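Local atomic coordinates of D-alanyl-D-alanine carboxypeptidase (Streptococcus pneumoniae R6, PDB entry 1XP4), a protein that probably removes the C-terminal D-alanine from peptidoglycan precursors, a serine-type carboxypeptidase step in building the cell wall. Residues 346-351 with 366-371. Residues are numbered along the deposited sequence; the frame is centred on the assembly and turned at random.
Sequences VGHLTY and RPSFEM
The imidazole of H348 lies alongside the side chain of E370, both pointing the same way. Its NE2 and CD2 pass obliquely by E370 CG, and the ring and carboxylate planes are turned 39° apart. H348 NE2 gives a weak hydrogen bond to E370 OE2 (3.5 Å). A charged carboxylate here could favour a protonated imidazole. The Y351 ring has P367 CG at its edge, near the ring plane, 3.9 Å from Y351 CD2. Y351 CG is anti to the backbone N (chi1 169°), which carries the ring on past the proline toward V327 and L315. The F369 ring reaches L349 O obliquely with CD1 and packs on I313 and L315.

On the H348 face, T350 CG2 meets S368 CB at 3.3 Å. On the other face, L349 CD1 touches M371 SE at 3.8 Å. M371 is a selenomethionine, and bends at chi2 and chi3 lay it obliquely across the leucine. L349 also rests on I313.

The backbones are antiparallel. L349 and F369 form a hydrogen-bonded pair, with L349 N to F369 O at 2.7 Å. Y351 N reaches P367 O at 2.8 Å, nearly along the C=O axis. At the other end M371 O takes a 2.9 Å bond from V346 N and a weak one from G347 N. V346 and G347 thus both face M371, a classic beta bulge. Strand 368-373 is the middle strand of a small antiparallel sheet with 307-308 and 345-350, part of the PBP5-type C-terminal domain, away from the predicted catalytic residues.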
loop_
_atom_site.group_PDB
_atom_site.type_symbol
_atom_site.label_atom_id
_atom_site.label_comp_id
_atom_site.label_asym_id
_atom_site.label_seq_id
_atom_site.Cartn_x
_atom_site.Cartn_y
_atom_site.Cartn_z
ATOM N N VAL A 346 -7.476 4.568 27.533
ATOM C CA VAL A 346 -6.805 4.903 28.784
ATOM C C VAL A 346 -5.328 4.515 28.838
ATOM O O VAL A 346 -4.617 4.852 29.787
ATOM C CB VAL A 346 -7.544 4.262 29.971
ATOM C CG1 VAL A 346 -7.039 4.842 31.271
ATOM C CG2 VAL A 346 -9.030 4.523 29.848
ATOM N N GLY A 347 -4.863 3.818 27.812
ATOM C CA GLY A 347 -3.473 3.411 27.784
ATOM C C GLY A 347 -3.167 2.683 26.499
ATOM O O GLY A 347 -4.032 2.565 25.633
ATOM N N HIS A 348 -1.940 2.189 26.372
ATOM C CA HIS A 348 -1.538 1.468 25.176
ATOM C C HIS A 348 -0.655 0.268 25.471
ATOM O O HIS A 348 0.187 0.305 26.367
ATOM C CB HIS A 348 -0.815 2.414 24.211
ATOM C CG HIS A 348 -1.723 3.401 23.542
ATOM N ND1 HIS A 348 -2.126 4.577 24.141
ATOM C CD2 HIS A 348 -2.344 3.362 22.337
ATOM C CE1 HIS A 348 -2.957 5.219 23.335
ATOM N NE2 HIS A 348 -3.105 4.500 22.234
ATOM N N LEU A 349 -0.873 -0.806 24.720
ATOM C CA LEU A 349 -0.085 -2.031 24.845
ATOM C C LEU A 349 0.901 -1.970 23.688
ATOM O O LEU A 349 0.495 -2.050 22.532
ATOM C CB LEU A 349 -0.971 -3.264 24.673
ATOM C CG LEU A 349 -1.308 -4.168 25.859
ATOM C CD1 LEU A 349 -2.147 -5.341 25.369
ATOM C CD2 LEU A 349 -0.033 -4.677 26.499
ATOM N N THR A 350 2.188 -1.818 23.979
ATOM C CA THR A 350 3.176 -1.738 22.909
ATOM C C THR A 350 4.016 -2.997 22.842
ATOM O O THR A 350 4.435 -3.529 23.872
ATOM C CB THR A 350 4.120 -0.547 23.102
ATOM O OG1 THR A 350 4.907 -0.753 24.282
ATOM C CG2 THR A 350 3.326 0.744 23.247
ATOM N N TYR A 351 4.257 -3.469 21.622
ATOM C CA TYR A 351 5.049 -4.673 21.400
ATOM C C TYR A 351 6.514 -4.296 21.240
ATOM O O TYR A 351 6.899 -3.652 20.260
ATOM C CB TYR A 351 4.534 -5.404 20.149
ATOM C CG TYR A 351 5.400 -6.541 19.631
ATOM C CD1 TYR A 351 6.153 -7.332 20.499
ATOM C CD2 TYR A 351 5.427 -6.851 18.272
ATOM C CE1 TYR A 351 6.905 -8.402 20.024
ATOM C CE2 TYR A 351 6.172 -7.919 17.787
ATOM C CZ TYR A 351 6.912 -8.693 18.668
ATOM O OH TYR A 351 7.651 -9.766 18.197
ATOM N N ARG A 366 6.513 1.672 16.443
ATOM C CA ARG A 366 6.432 0.261 16.747
ATOM C C ARG A 366 5.002 0.066 17.232
ATOM O O ARG A 366 4.433 0.954 17.869
ATOM C CB ARG A 366 7.484 -0.104 17.793
ATOM C CG ARG A 366 8.844 -0.460 17.159
ATOM C CD ARG A 366 9.188 0.452 15.968
ATOM N NE ARG A 366 10.516 0.198 15.411
ATOM C CZ ARG A 366 11.039 0.873 14.386
ATOM N NH1 ARG A 366 10.345 1.841 13.802
ATOM N NH2 ARG A 366 12.260 0.589 13.949
ATOM N N PRO A 367 4.393 -1.088 16.917
ATOM C CA PRO A 367 3.012 -1.402 17.302
ATOM C C PRO A 367 2.578 -1.186 18.746
ATOM O O PRO A 367 3.177 -1.708 19.691
ATOM C CB PRO A 367 2.847 -2.853 16.860
ATOM C CG PRO A 367 4.232 -3.400 16.965
ATOM C CD PRO A 367 5.058 -2.284 16.371
ATOM N N SER A 368 1.518 -0.402 18.892
ATOM C CA SER A 368 0.928 -0.105 20.184
ATOM C C SER A 368 -0.573 -0.205 19.950
ATOM O O SER A 368 -1.104 0.366 18.996
ATOM C CB SER A 368 1.302 1.307 20.652
ATOM O OG SER A 368 0.522 2.299 20.010
ATOM N N PHE A 369 -1.252 -0.948 20.812
ATOM C CA PHE A 369 -2.685 -1.133 20.687
ATOM C C PHE A 369 -3.400 -0.454 21.851
ATOM O O PHE A 369 -2.989 -0.584 23.006
ATOM C CB PHE A 369 -2.985 -2.628 20.647
ATOM C CG PHE A 369 -2.032 -3.403 19.778
ATOM C CD1 PHE A 369 -0.823 -3.860 20.287
ATOM C CD2 PHE A 369 -2.327 -3.643 18.438
ATOM C CE1 PHE A 369 0.084 -4.547 19.468
ATOM C CE2 PHE A 369 -1.431 -4.327 17.614
ATOM C CZ PHE A 369 -0.223 -4.779 18.129
ATOM N N GLU A 370 -4.465 0.279 21.545
ATOM C CA GLU A 370 -5.210 0.994 22.571
ATOM C C GLU A 370 -5.950 0.099 23.553
ATOM O O GLU A 370 -6.558 -0.904 23.181
ATOM C CB GLU A 370 -6.187 1.976 21.924
ATOM C CG GLU A 370 -5.494 3.023 21.070
ATOM C CD GLU A 370 -6.437 4.091 20.547
ATOM O OE1 GLU A 370 -7.453 3.733 19.904
ATOM O OE2 GLU A 370 -6.151 5.290 20.777
HETATM N N MSE A 371 -5.865 0.475 24.822
HETATM C CA MSE A 371 -6.517 -0.245 25.899
HETATM C C MSE A 371 -7.557 0.687 26.490
HETATM O O MSE A 371 -7.255 1.781 26.967
HETATM C CB MSE A 371 -5.497 -0.672 26.947
HETATM C CG MSE A 371 -4.528 -1.725 26.430
HETATM SE SE MSE A 371 -5.343 -3.452 26.143
HETATM C CE MSE A 371 -5.299 -4.087 27.956
#